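Long-range contacts in activator of Hsp90 ATPase homologue 1/2-like C-terminal domain-containing protein (Rhodobacter sphaeroides, PDB 3PU2), which is of unknown function but belongs to the AHA1 family, whose members share the Bet v 1-like (SRPBCC) fold and include activators of the Hsp90 ATPase: residues A[88-93]-A[103-108]; A[15-20]-A[119-124]; A[49-54]-A[63-68]; A[39-44]-A[145-150]; A[23-28]-A[115-120]. One frame throughout, in Å; residues are numbered along the deposited sequence.

Interaction 1 of 5, residues A[88-93]-A[103-108]; sequences RLIHSE and ETLVTL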
# COMPACT_ATOMS: atom_id res chain seq x y z
N ARG A 88 3.11 2.83 12.65
CA ARG A 88 4.17 2.48 11.73
C ARG A 88 4.23 1.02 11.35
O ARG A 88 3.96 0.14 12.17
CB ARG A 88 5.51 2.92 12.34
CG ARG A 88 6.57 3.20 11.31
CD ARG A 88 7.81 3.83 11.93
NE ARG A 88 8.51 2.92 12.83
CZ ARG A 88 9.83 2.87 12.95
NH1 ARG A 88 10.59 3.67 12.22
NH2 ARG A 88 10.40 2.02 13.79
N LEU A 89 4.57 0.76 10.10
CA LEU A 89 4.70 -0.60 9.59
C LEU A 89 5.69 -0.55 8.46
O LEU A 89 5.67 0.37 7.62
CB LEU A 89 3.37 -1.16 9.08
CG LEU A 89 3.47 -2.59 8.54
CD1 LEU A 89 2.97 -3.56 9.57
CD2 LEU A 89 2.64 -2.73 7.28
N ILE A 90 6.59 -1.52 8.43
CA ILE A 90 7.60 -1.58 7.40
C ILE A 90 7.67 -3.02 6.90
O ILE A 90 7.72 -3.98 7.70
CB ILE A 90 8.97 -1.21 7.97
CG1 ILE A 90 8.91 0.18 8.61
CG2 ILE A 90 10.02 -1.28 6.87
CD1 ILE A 90 10.18 0.61 9.29
N HIS A 91 7.65 -3.17 5.59
CA HIS A 91 7.76 -4.49 5.02
C HIS A 91 8.45 -4.39 3.70
O HIS A 91 8.58 -3.30 3.13
CB HIS A 91 6.38 -5.14 4.83
CG HIS A 91 5.53 -4.48 3.78
ND1 HIS A 91 4.55 -3.57 4.09
CD2 HIS A 91 5.50 -4.63 2.44
CE1 HIS A 91 3.95 -3.18 2.98
NE2 HIS A 91 4.51 -3.81 1.96
N SER A 92 8.92 -5.53 3.21
CA SER A 92 9.57 -5.55 1.93
C SER A 92 8.49 -5.99 0.94
O SER A 92 7.48 -6.54 1.35
CB SER A 92 10.72 -6.57 1.97
OG SER A 92 10.27 -7.81 2.48
N GLU A 93 8.69 -5.70 -0.34
CA GLU A 93 7.75 -6.10 -1.37
C GLU A 93 8.56 -6.57 -2.56
O GLU A 93 9.63 -6.04 -2.83
CB GLU A 93 6.86 -4.95 -1.82
CG GLU A 93 5.56 -4.74 -1.07
CD GLU A 93 4.57 -3.90 -1.88
OE1 GLU A 93 4.96 -3.34 -2.93
OE2 GLU A 93 3.39 -3.80 -1.47
N GLU A 103 13.68 -5.87 -5.25
CA GLU A 103 12.98 -5.88 -3.96
C GLU A 103 12.84 -4.45 -3.44
O GLU A 103 13.79 -3.69 -3.48
CB GLU A 103 13.74 -6.74 -2.94
CG GLU A 103 12.89 -7.15 -1.72
CD GLU A 103 13.46 -8.34 -0.95
OE1 GLU A 103 13.94 -9.30 -1.59
OE2 GLU A 103 13.41 -8.33 0.30
N THR A 104 11.66 -4.09 -2.95
CA THR A 104 11.46 -2.73 -2.44
C THR A 104 11.09 -2.71 -0.96
O THR A 104 10.53 -3.68 -0.42
CB THR A 104 10.34 -1.98 -3.22
OG1 THR A 104 9.09 -2.65 -3.03
CG2 THR A 104 10.65 -1.93 -4.71
N LEU A 105 11.39 -1.60 -0.29
CA LEU A 105 11.05 -1.47 1.13
C LEU A 105 10.01 -0.37 1.27
O LEU A 105 10.26 0.79 0.91
CB LEU A 105 12.27 -1.12 1.97
CG LEU A 105 12.05 -1.28 3.47
CD1 LEU A 105 12.37 -2.71 3.88
CD2 LEU A 105 12.93 -0.30 4.22
N VAL A 106 8.85 -0.74 1.81
CA VAL A 106 7.73 0.17 1.96
C VAL A 106 7.48 0.60 3.39
O VAL A 106 7.34 -0.23 4.28
CB VAL A 106 6.46 -0.50 1.45
CG1 VAL A 106 5.32 0.47 1.49
CG2 VAL A 106 6.70 -1.02 0.05
N THR A 107 7.37 1.91 3.60
CA THR A 107 7.17 2.46 4.93
C THR A 107 5.84 3.21 5.07
O THR A 107 5.57 4.14 4.32
CB THR A 107 8.32 3.43 5.28
OG1 THR A 107 9.57 2.84 4.89
CG2 THR A 107 8.34 3.74 6.77
N LEU A 108 5.02 2.79 6.02
CA LEU A 108 3.74 3.44 6.25
C LEU A 108 3.74 4.07 7.63
O LEU A 108 3.97 3.41 8.64
CB LEU A 108 2.59 2.43 6.19
CG LEU A 108 2.49 1.55 4.93
CD1 LEU A 108 1.55 0.41 5.22
CD2 LEU A 108 2.02 2.36 3.73

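Interaction 2 of 5, residues A[15-20]-A[119-124]; sequences LEFRRH and LAMAVD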
# COMPACT_ATOMS: atom_id res chain seq x y z
N LEU A 15 10.33 7.12 -3.30
CA LEU A 15 9.08 7.78 -3.68
C LEU A 15 8.23 7.99 -2.45
O LEU A 15 8.10 7.10 -1.61
CB LEU A 15 8.30 6.95 -4.72
CG LEU A 15 8.79 7.11 -6.16
CD1 LEU A 15 8.09 6.11 -7.08
CD2 LEU A 15 8.53 8.53 -6.62
N GLU A 16 7.66 9.18 -2.34
CA GLU A 16 6.85 9.52 -1.18
C GLU A 16 5.42 9.90 -1.56
O GLU A 16 5.19 10.45 -2.63
CB GLU A 16 7.52 10.67 -0.42
CG GLU A 16 8.84 10.28 0.26
CD GLU A 16 9.72 11.48 0.62
OE1 GLU A 16 9.17 12.55 0.98
OE2 GLU A 16 10.96 11.34 0.57
N PHE A 17 4.47 9.58 -0.69
CA PHE A 17 3.06 9.89 -0.93
C PHE A 17 2.42 10.19 0.42
O PHE A 17 2.87 9.69 1.45
CB PHE A 17 2.33 8.70 -1.56
CG PHE A 17 2.95 8.20 -2.84
CD1 PHE A 17 2.62 8.77 -4.06
CD2 PHE A 17 3.87 7.16 -2.82
CE1 PHE A 17 3.20 8.31 -5.24
CE2 PHE A 17 4.46 6.69 -4.00
CZ PHE A 17 4.12 7.27 -5.21
N ARG A 18 1.38 11.02 0.40
CA ARG A 18 0.66 11.38 1.61
C ARG A 18 -0.80 11.53 1.24
O ARG A 18 -1.13 12.05 0.18
CB ARG A 18 1.19 12.70 2.18
CG ARG A 18 2.67 12.67 2.58
CD ARG A 18 3.04 13.84 3.48
NE ARG A 18 2.99 15.12 2.77
CZ ARG A 18 3.23 16.30 3.34
NH1 ARG A 18 3.55 16.36 4.63
NH2 ARG A 18 3.18 17.41 2.61
N ARG A 19 -1.69 11.08 2.12
CA ARG A 19 -3.11 11.17 1.84
C ARG A 19 -3.93 11.23 3.13
O ARG A 19 -3.64 10.53 4.10
CB ARG A 19 -3.52 9.96 1.00
CG ARG A 19 -5.02 9.74 0.85
CD ARG A 19 -5.64 10.45 -0.35
NE ARG A 19 -6.70 9.61 -0.92
CZ ARG A 19 -7.99 9.92 -0.96
NH1 ARG A 19 -8.43 11.07 -0.47
NH2 ARG A 19 -8.84 9.05 -1.49
N HIS A 20 -4.96 12.07 3.14
CA HIS A 20 -5.82 12.21 4.30
C HIS A 20 -6.94 11.18 4.24
O HIS A 20 -7.40 10.80 3.17
CB HIS A 20 -6.43 13.61 4.32
CG HIS A 20 -7.27 13.88 5.53
ND1 HIS A 20 -6.74 14.01 6.79
CD2 HIS A 20 -8.61 14.03 5.66
CE1 HIS A 20 -7.72 14.24 7.65
NE2 HIS A 20 -8.86 14.25 6.99
N LEU A 119 -1.96 9.41 6.01
CA LEU A 119 -1.11 8.26 5.72
C LEU A 119 0.08 8.71 4.92
O LEU A 119 -0.06 9.22 3.80
CB LEU A 119 -1.87 7.19 4.92
CG LEU A 119 -1.05 5.99 4.42
CD1 LEU A 119 -0.48 5.23 5.60
CD2 LEU A 119 -1.91 5.07 3.60
N ALA A 120 1.26 8.54 5.50
CA ALA A 120 2.51 8.89 4.83
C ALA A 120 3.12 7.56 4.40
O ALA A 120 3.33 6.66 5.22
CB ALA A 120 3.43 9.63 5.77
N MSE A 121 3.40 7.44 3.11
CA MSE A 121 3.98 6.23 2.56
C MSE A 121 5.23 6.51 1.76
O MSE A 121 5.30 7.49 1.01
CB MSE A 121 2.95 5.53 1.67
CG MSE A 121 3.53 4.35 0.90
SE MSE A 121 2.21 3.26 0.04
CE MSE A 121 3.02 3.19 -1.71
N ALA A 122 6.23 5.65 1.92
CA ALA A 122 7.50 5.79 1.21
C ALA A 122 7.96 4.43 0.69
O ALA A 122 7.78 3.40 1.37
CB ALA A 122 8.55 6.35 2.12
N VAL A 123 8.55 4.43 -0.50
CA VAL A 123 9.02 3.20 -1.10
C VAL A 123 10.46 3.42 -1.52
O VAL A 123 10.74 4.29 -2.33
CB VAL A 123 8.16 2.83 -2.34
CG1 VAL A 123 8.59 1.48 -2.90
CG2 VAL A 123 6.71 2.78 -1.97
N ASP A 124 11.38 2.65 -0.93
CA ASP A 124 12.79 2.77 -1.29
C ASP A 124 13.05 1.69 -2.32
O ASP A 124 12.73 0.52 -2.09
CB ASP A 124 13.70 2.54 -0.08
CG ASP A 124 13.65 3.68 0.92
OD1 ASP A 124 13.80 4.85 0.50
OD2 ASP A 124 13.47 3.40 2.13

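Interaction 3 of 5, residues A[49-54]-A[63-68]; sequences MTECVF and RQVWTG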
# COMPACT_ATOMS: atom_id res chain seq x y z
N MSE A 49 -8.72 -8.66 -5.75
CA MSE A 49 -7.72 -9.37 -4.97
C MSE A 49 -8.28 -10.74 -4.64
O MSE A 49 -9.31 -10.85 -3.98
CB MSE A 49 -7.38 -8.61 -3.69
CG MSE A 49 -6.10 -9.09 -3.02
SE MSE A 49 -5.64 -8.08 -1.46
CE MSE A 49 -4.67 -6.68 -2.35
N THR A 50 -7.62 -11.79 -5.12
CA THR A 50 -8.09 -13.14 -4.90
C THR A 50 -7.39 -13.89 -3.77
O THR A 50 -7.94 -14.85 -3.24
CB THR A 50 -8.03 -13.98 -6.20
OG1 THR A 50 -6.79 -13.74 -6.87
CG2 THR A 50 -9.16 -13.60 -7.13
N GLU A 51 -6.19 -13.46 -3.40
CA GLU A 51 -5.47 -14.09 -2.27
C GLU A 51 -4.83 -13.01 -1.42
O GLU A 51 -4.17 -12.11 -1.93
CB GLU A 51 -4.38 -15.05 -2.73
CG GLU A 51 -3.96 -16.02 -1.62
CD GLU A 51 -2.68 -16.80 -1.93
OE1 GLU A 51 -2.49 -17.20 -3.10
OE2 GLU A 51 -1.87 -17.00 -1.00
N CYS A 52 -5.03 -13.10 -0.12
CA CYS A 52 -4.47 -12.09 0.74
C CYS A 52 -4.04 -12.56 2.11
O CYS A 52 -4.85 -12.78 3.01
CB CYS A 52 -5.44 -10.92 0.89
SG CYS A 52 -4.67 -9.48 1.67
N VAL A 53 -2.73 -12.71 2.26
CA VAL A 53 -2.13 -13.11 3.50
C VAL A 53 -1.36 -11.90 4.00
O VAL A 53 -0.51 -11.36 3.29
CB VAL A 53 -1.15 -14.30 3.29
CG1 VAL A 53 -0.45 -14.66 4.61
CG2 VAL A 53 -1.92 -15.49 2.72
N PHE A 54 -1.68 -11.45 5.20
CA PHE A 54 -1.01 -10.31 5.80
C PHE A 54 -0.96 -10.58 7.30
O PHE A 54 -1.97 -10.89 7.94
CB PHE A 54 -1.80 -9.03 5.51
CG PHE A 54 -0.96 -7.78 5.48
CD1 PHE A 54 -0.47 -7.28 4.28
CD2 PHE A 54 -0.70 -7.06 6.64
CE1 PHE A 54 0.26 -6.09 4.24
CE2 PHE A 54 0.03 -5.87 6.61
CZ PHE A 54 0.50 -5.39 5.40
N ARG A 63 1.50 -11.97 1.34
CA ARG A 63 1.31 -12.63 0.06
C ARG A 63 0.02 -12.10 -0.56
O ARG A 63 -1.04 -12.22 0.04
CB ARG A 63 1.24 -14.15 0.27
CG ARG A 63 0.97 -14.98 -0.98
CD ARG A 63 1.88 -14.57 -2.14
NE ARG A 63 1.59 -15.33 -3.36
CZ ARG A 63 2.13 -15.08 -4.55
NH1 ARG A 63 2.99 -14.07 -4.70
NH2 ARG A 63 1.81 -15.83 -5.59
N GLN A 64 0.12 -11.49 -1.74
CA GLN A 64 -1.05 -10.92 -2.42
C GLN A 64 -1.14 -11.35 -3.88
O GLN A 64 -0.12 -11.39 -4.59
CB GLN A 64 -1.01 -9.39 -2.33
CG GLN A 64 -0.93 -8.90 -0.89
CD GLN A 64 -0.88 -7.38 -0.74
OE1 GLN A 64 0.03 -6.73 -1.24
NE2 GLN A 64 -1.86 -6.83 -0.04
N VAL A 65 -2.35 -11.68 -4.32
CA VAL A 65 -2.56 -12.08 -5.70
C VAL A 65 -3.82 -11.48 -6.30
O VAL A 65 -4.91 -11.59 -5.75
CB VAL A 65 -2.67 -13.64 -5.87
CG1 VAL A 65 -2.85 -14.02 -7.37
CG2 VAL A 65 -1.41 -14.33 -5.29
N TRP A 66 -3.65 -10.86 -7.45
CA TRP A 66 -4.78 -10.27 -8.15
C TRP A 66 -4.99 -11.10 -9.42
O TRP A 66 -4.03 -11.52 -10.09
CB TRP A 66 -4.46 -8.82 -8.50
CG TRP A 66 -4.29 -7.96 -7.30
CD1 TRP A 66 -5.27 -7.26 -6.63
CD2 TRP A 66 -3.07 -7.67 -6.62
NE1 TRP A 66 -4.72 -6.54 -5.59
CE2 TRP A 66 -3.37 -6.78 -5.57
CE3 TRP A 66 -1.74 -8.06 -6.81
CZ2 TRP A 66 -2.39 -6.29 -4.71
CZ3 TRP A 66 -0.77 -7.58 -5.96
CH2 TRP A 66 -1.10 -6.69 -4.92
N THR A 67 -6.25 -11.33 -9.74
CA THR A 67 -6.60 -12.07 -10.93
C THR A 67 -7.37 -11.14 -11.85
O THR A 67 -8.40 -10.56 -11.47
CB THR A 67 -7.50 -13.24 -10.63
OG1 THR A 67 -6.97 -13.98 -9.53
CG2 THR A 67 -7.61 -14.12 -11.88
N GLY A 68 -6.87 -11.01 -13.07
CA GLY A 68 -7.53 -10.15 -14.03
C GLY A 68 -8.49 -10.89 -14.94
O GLY A 68 -8.78 -12.07 -14.70

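Interaction 4 of 5, residues A[39-44]-A[145-150]; sequences PAWLFA and EAYRHL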
# COMPACT_ATOMS: atom_id res chain seq x y z
N PRO A 39 -8.93 -6.71 0.52
CA PRO A 39 -9.51 -7.04 -0.78
C PRO A 39 -10.62 -6.09 -1.22
O PRO A 39 -10.84 -5.88 -2.42
CB PRO A 39 -10.03 -8.46 -0.58
CG PRO A 39 -9.08 -9.02 0.41
CD PRO A 39 -8.97 -7.89 1.41
N ALA A 40 -11.31 -5.51 -0.24
CA ALA A 40 -12.41 -4.61 -0.51
C ALA A 40 -12.04 -3.21 -0.98
O ALA A 40 -12.92 -2.37 -1.18
CB ALA A 40 -13.30 -4.54 0.72
N TRP A 41 -10.75 -2.93 -1.16
CA TRP A 41 -10.35 -1.61 -1.64
C TRP A 41 -9.04 -1.59 -2.42
O TRP A 41 -8.92 -0.89 -3.42
CB TRP A 41 -10.24 -0.60 -0.50
CG TRP A 41 -9.14 -0.86 0.46
CD1 TRP A 41 -9.19 -1.67 1.58
CD2 TRP A 41 -7.82 -0.31 0.42
NE1 TRP A 41 -7.97 -1.65 2.22
CE2 TRP A 41 -7.12 -0.82 1.53
CE3 TRP A 41 -7.16 0.56 -0.46
CZ2 TRP A 41 -5.78 -0.49 1.79
CZ3 TRP A 41 -5.83 0.89 -0.19
CH2 TRP A 41 -5.16 0.37 0.92
N LEU A 42 -8.06 -2.36 -1.96
CA LEU A 42 -6.75 -2.40 -2.61
C LEU A 42 -6.69 -3.31 -3.84
O LEU A 42 -6.15 -4.41 -3.80
CB LEU A 42 -5.69 -2.83 -1.61
CG LEU A 42 -4.27 -2.93 -2.17
CD1 LEU A 42 -3.84 -1.61 -2.79
CD2 LEU A 42 -3.34 -3.33 -1.03
N PHE A 43 -7.24 -2.81 -4.94
CA PHE A 43 -7.27 -3.53 -6.20
C PHE A 43 -7.44 -2.51 -7.32
O PHE A 43 -7.88 -1.39 -7.09
CB PHE A 43 -8.45 -4.49 -6.22
CG PHE A 43 -9.77 -3.81 -6.17
CD1 PHE A 43 -10.45 -3.49 -7.35
CD2 PHE A 43 -10.35 -3.48 -4.95
CE1 PHE A 43 -11.69 -2.84 -7.31
CE2 PHE A 43 -11.60 -2.82 -4.89
CZ PHE A 43 -12.27 -2.51 -6.08
N ALA A 44 -7.06 -2.89 -8.54
CA ALA A 44 -7.22 -1.98 -9.67
C ALA A 44 -8.42 -2.44 -10.50
O ALA A 44 -8.97 -3.52 -10.26
CB ALA A 44 -5.97 -1.94 -10.51
N GLU A 145 -6.73 5.60 -7.11
CA GLU A 145 -7.99 4.93 -7.41
C GLU A 145 -8.30 3.99 -6.24
O GLU A 145 -9.46 3.81 -5.86
CB GLU A 145 -7.87 4.15 -8.72
CG GLU A 145 -9.10 3.31 -9.09
CD GLU A 145 -8.93 2.56 -10.41
OE1 GLU A 145 -7.93 1.81 -10.57
OE2 GLU A 145 -9.80 2.72 -11.30
N ALA A 146 -7.26 3.40 -5.65
CA ALA A 146 -7.45 2.49 -4.54
C ALA A 146 -7.89 3.25 -3.29
O ALA A 146 -8.83 2.83 -2.61
CB ALA A 146 -6.19 1.70 -4.27
N TYR A 147 -7.21 4.35 -2.98
CA TYR A 147 -7.58 5.12 -1.80
C TYR A 147 -9.03 5.59 -1.92
O TYR A 147 -9.76 5.63 -0.92
CB TYR A 147 -6.64 6.30 -1.60
CG TYR A 147 -5.25 5.86 -1.22
CD1 TYR A 147 -5.05 4.71 -0.46
CD2 TYR A 147 -4.13 6.59 -1.62
CE1 TYR A 147 -3.77 4.30 -0.11
CE2 TYR A 147 -2.85 6.18 -1.27
CZ TYR A 147 -2.68 5.04 -0.52
OH TYR A 147 -1.42 4.64 -0.18
N ARG A 148 -9.44 5.93 -3.13
CA ARG A 148 -10.81 6.35 -3.36
C ARG A 148 -11.71 5.19 -2.90
O ARG A 148 -12.70 5.39 -2.22
CB ARG A 148 -11.04 6.65 -4.84
CG ARG A 148 -12.24 7.54 -5.12
CD ARG A 148 -12.23 8.07 -6.54
NE ARG A 148 -11.13 9.02 -6.78
CZ ARG A 148 -9.99 8.71 -7.40
NH1 ARG A 148 -9.79 7.48 -7.84
NH2 ARG A 148 -9.07 9.65 -7.57
N HIS A 149 -11.33 3.97 -3.26
CA HIS A 149 -12.07 2.79 -2.84
C HIS A 149 -12.13 2.74 -1.32
O HIS A 149 -13.18 2.45 -0.74
CB HIS A 149 -11.37 1.52 -3.32
CG HIS A 149 -11.39 1.34 -4.80
ND1 HIS A 149 -10.44 0.59 -5.46
CD2 HIS A 149 -12.26 1.77 -5.74
CE1 HIS A 149 -10.73 0.57 -6.75
NE2 HIS A 149 -11.83 1.28 -6.95
N LEU A 150 -10.99 3.01 -0.70
CA LEU A 150 -10.86 2.98 0.75
C LEU A 150 -11.76 4.02 1.40
O LEU A 150 -12.34 3.77 2.46
CB LEU A 150 -9.40 3.20 1.16
CG LEU A 150 -9.07 3.12 2.65
CD1 LEU A 150 -9.73 1.89 3.28
CD2 LEU A 150 -7.56 3.08 2.84

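Interaction 5 of 5, residues A[23-28]-A[115-120]; sequences ATPEQL and GGTELA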
# COMPACT_ATOMS: atom_id res chain seq x y z
N ALA A 23 -10.92 8.90 9.35
CA ALA A 23 -11.07 7.79 10.28
C ALA A 23 -9.95 7.79 11.32
O ALA A 23 -8.88 8.33 11.08
CB ALA A 23 -11.08 6.48 9.53
N THR A 24 -10.20 7.18 12.47
CA THR A 24 -9.19 7.13 13.52
C THR A 24 -8.10 6.16 13.07
O THR A 24 -8.39 5.11 12.49
CB THR A 24 -9.77 6.63 14.85
OG1 THR A 24 -10.04 5.23 14.76
CG2 THR A 24 -11.06 7.36 15.16
N PRO A 25 -6.84 6.49 13.36
CA PRO A 25 -5.73 5.61 12.96
C PRO A 25 -5.95 4.13 13.30
O PRO A 25 -5.41 3.26 12.64
CB PRO A 25 -4.52 6.22 13.68
CG PRO A 25 -5.13 6.97 14.83
CD PRO A 25 -6.36 7.58 14.21
N GLU A 26 -6.76 3.86 14.31
CA GLU A 26 -7.04 2.49 14.72
C GLU A 26 -7.86 1.78 13.65
O GLU A 26 -7.76 0.57 13.48
CB GLU A 26 -7.82 2.46 16.04
CG GLU A 26 -7.06 2.92 17.28
CD GLU A 26 -6.59 4.37 17.21
OE1 GLU A 26 -7.21 5.17 16.47
OE2 GLU A 26 -5.61 4.71 17.90
N GLN A 27 -8.69 2.55 12.96
CA GLN A 27 -9.54 1.99 11.92
C GLN A 27 -8.76 1.90 10.63
O GLN A 27 -8.92 0.96 9.87
CB GLN A 27 -10.76 2.87 11.69
CG GLN A 27 -11.61 3.12 12.91
CD GLN A 27 -12.69 4.13 12.64
OE1 GLN A 27 -12.41 5.26 12.23
NE2 GLN A 27 -13.94 3.74 12.85
N LEU A 28 -7.92 2.90 10.40
CA LEU A 28 -7.14 2.91 9.18
C LEU A 28 -6.13 1.75 9.19
O LEU A 28 -5.91 1.11 8.16
CB LEU A 28 -6.42 4.24 9.02
CG LEU A 28 -5.90 4.43 7.60
CD1 LEU A 28 -7.04 4.19 6.64
CD2 LEU A 28 -5.34 5.83 7.42
N GLY A 115 -9.33 16.18 11.35
CA GLY A 115 -10.21 15.68 10.30
C GLY A 115 -10.26 14.16 10.32
O GLY A 115 -11.31 13.56 10.05
N GLY A 116 -9.12 13.55 10.63
CA GLY A 116 -9.02 12.10 10.69
C GLY A 116 -7.54 11.74 10.80
O GLY A 116 -6.88 12.10 11.77
N THR A 117 -7.03 11.02 9.81
CA THR A 117 -5.67 10.47 9.83
C THR A 117 -4.95 10.82 8.53
O THR A 117 -5.57 11.02 7.49
CB THR A 117 -5.68 8.91 9.96
OG1 THR A 117 -6.30 8.52 11.19
CG2 THR A 117 -4.26 8.36 9.93
N GLU A 118 -3.63 10.93 8.59
CA GLU A 118 -2.86 11.19 7.39
C GLU A 118 -1.94 10.00 7.20
O GLU A 118 -1.23 9.61 8.13
CB GLU A 118 -2.01 12.45 7.52
CG GLU A 118 -1.03 12.61 6.36
CD GLU A 118 -0.22 13.88 6.44
OE1 GLU A 118 -0.05 14.40 7.56
OE2 GLU A 118 0.27 14.34 5.38
N LEU A 119 -1.96 9.41 6.01
CA LEU A 119 -1.11 8.26 5.72
C LEU A 119 0.08 8.71 4.92
O LEU A 119 -0.06 9.22 3.80
CB LEU A 119 -1.87 7.19 4.92
CG LEU A 119 -1.05 5.99 4.42
CD1 LEU A 119 -0.48 5.23 5.60
CD2 LEU A 119 -1.91 5.07 3.60
N ALA A 120 1.26 8.54 5.50
CA ALA A 120 2.51 8.89 4.83
C ALA A 120 3.12 7.56 4.40
O ALA A 120 3.33 6.66 5.22
CB ALA A 120 3.43 9.63 5.77

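Interaction 1 of 5, residues A[88-93]-A[103-108]
Val106 lies over one face of the His91 ring, with its CB 4.1 Å from the ring centroid, a CH-pi contact offset toward the rim. The CB sits nearest the NE2 and CE1 side of the imidazole. The ring reaches it because CG stands between the backbone N and the carbonyl carbon (chi1 68°). On the same face of the sheet, Leu89 CD2 meets Leu108 CD1 at 3.9 Å, the two side chains side by side. Strands 88-93 and 104-113 form a beta hairpin in the antiparallel sheet of this Bet v 1-like fold. Leu89, His91 and Glu93 make hydrogen-bonded pairs with Leu108, Val106 and Thr104. Val106 N points to His91 O at 2.9 Å. On the other face, Leu105 CG lies 4.0 Å from Ile90 CG2, and its two methyls also border that CG2. An alanine at Leu105 would probably leave Ile90 CG2 without this apolar cover. Ser92 OG bonds to Arg79 N on the next strand.

Interaction 2 of 5, residues A[15-20]-A[119-124]
Phe17 sets CG anti to its carbonyl carbon (chi1 -56°), and selenomethionine Met121 sets CG anti to its backbone N (chi1 172°); the two side chains touch on the same face of the sheet. Their closest atoms are Phe17 CD2 and Met121 CE, 4.2 Å apart. Their backbones form a hydrogen-bonded pair, with Phe17 N 2.8 Å from Met121 O and Met121 N 2.8 Å from Phe17 O. Leu15 pairs with Val123 and Arg19 with Leu119 in the same way. Strands 14-21 and 116-124 run antiparallel and are neighbours in the sheet of the Bet v 1-like fold, although far apart in sequence. Leu15, Phe17, Arg19, Leu119 and Met121 lie on the face covered by helix 139-156. Leu15 and Phe17 touch Met139 there, and Arg19 and Leu119 touch Tyr147. Arg19 NH2 forms a salt bridge with Asp151 of that helix. On the other face the pairs are Glu16 with Ala122 and Arg18 with Ala120. Glu16 CG is 4.4 Å from Ala122 CB, and beyond CG neither Glu16 nor Arg18 adds a contact across the strands. Next to the Leu15-Val123 pair, Ala122 CA approaches Leu15 O at 3.2 Å in a CA-H...O contact.

Interaction 3 of 5, residues A[49-54]-A[63-68]
A classic beta bulge marks the hairpin of strands 49-54 and 61-67: Thr50 and Glu51 are set against the single Val65. Val65 O accepts from two backbone donors, Thr50 N at 2.8 Å and Glu51 N at 3.3 Å. Beside the bulge, Thr50 OG1 and Thr67 OG1 share a hydrogen bond of 2.7 Å. Selenomethionine Met49 lies alongside Trp66. Its CG is 4.3 Å from the centroid of the five-membered ring, off-centre, and SE makes an oblique Met-aromatic contact. Trp66 NE1 donates a hydrogen bond to Leu42 O. On the other face, Glu51 OE2 meets the aliphatic CG of Arg63 at 3.5 Å. Past the bulge the pairing is regular: Val65 N bonds to Glu51 O, and Val53 N points almost straight at Arg63 O. Glu51 OE1 and Arg63 NE stay 4.5 Å apart, beyond a salt bridge, and the carboxylate and guanidinium planes are 77° apart. At this distance any attraction is probably weak; the hydrogen bonds that cross here come from the backbone and the threonine hydroxyls.

Interaction 4 of 5, residues A[39-44]-A[145-150]
Helix 139-156, the long C-terminal helix of the Bet v 1-like fold, packs here against the loop between helix 25-33 and strand 49-54. Trp41 buries more area here than any other residue. Leu150 CD1 sits over the face of the indole five-membered ring, 3.9 Å from the centroid, in a CH-pi contact. Leu150 CD2 lies on the same face, offset toward the rim beside the six-membered ring. Leu42 CB covers the opposite face. Ala146 O lies at the indole edge, 3.5 Å from Trp41 CE3, and Tyr147 CD1 approaches Trp41 CZ3 obliquely. The indole NE1 donates a hydrogen bond to Ala31 O of helix 25-33. An alanine at Trp41 would probably open a gap beside Leu150 and Tyr147 and leave Ala31 O without this bond. An inverse gamma turn centred on Leu42 brings Phe43 N to Trp41 O. The same oxygen also accepts from His149 ND1. The Phe43 and His149 rings form an offset stack, with centroids 4.3 Å apart and planes at 9°. Glu145 O lies over the other face of the imidazole. The ND1 bond to Trp41 O is 2.9 Å, on a carbonyl lone pair and near the imidazole plane.

Interaction 5 of 5, residues A[23-28]-A[115-120]
Thr117 OG1 donates to Ala23 O in a hydrogen bond of 2.6 Å. It ties strand 116-124 of the Bet v 1-like sheet to the start of helix 25-33. The donor is tilted 16° from the carbonyl plane. The threonine torsion places OG1 anti to its own carbonyl carbon (chi1 -62°), on the side of the loop. CG2, anti to the backbone N, meets Leu28. OG1 also lies beside the ring of Pro25, 3.2 Å from Pro25 CD. Pro25 N has no hydrogen to offer it. The first turn of the helix is closed by a capping box. Thr24 is the N-cap. Its N-H bonds to Gln27 OE1 at 2.9 Å, and its OG1 accepts a weak bond from Gln27 N. Thr24 O takes the backbone N-H groups of both Gln27 and Leu28. Gly116 lies against Ala23; a side chain here would probably crowd Ala23 N. Deeper in, Leu28 points toward the strand. It also touches Leu110 of the next strand, Phe21 of strand 14-21 and Leu150 of helix 139-156, which places it in the core between sheet and helices. Leu28 CD2 touches Thr117 CG2 at 3.7 Å and lies 4.5 Å from Leu119 CB.

From the N terminus, strand 14-21 and helix 25-33 both await strand 116-124, which closes interactions 2 and 5. These two share Leu119 and Ala120. Segment 39-44 finds its partner last, on helix 139-156, so interaction 4 crosses both. Interaction 3 closes a hairpin first, and interaction 1 closes a second one after it. Both are nested inside the loops of interactions 2, 4 and 5. Interactions 1, 2 and 3 each join neighbouring strands of the antiparallel sheet, and interaction 5 joins it to helix 25-33. Interaction 4 holds the loop before strand 49-54 to helix 139-156, and through Leu42 that loop also meets the hairpin of interaction 3. Leu89 touches Phe54 between interactions 1 and 3.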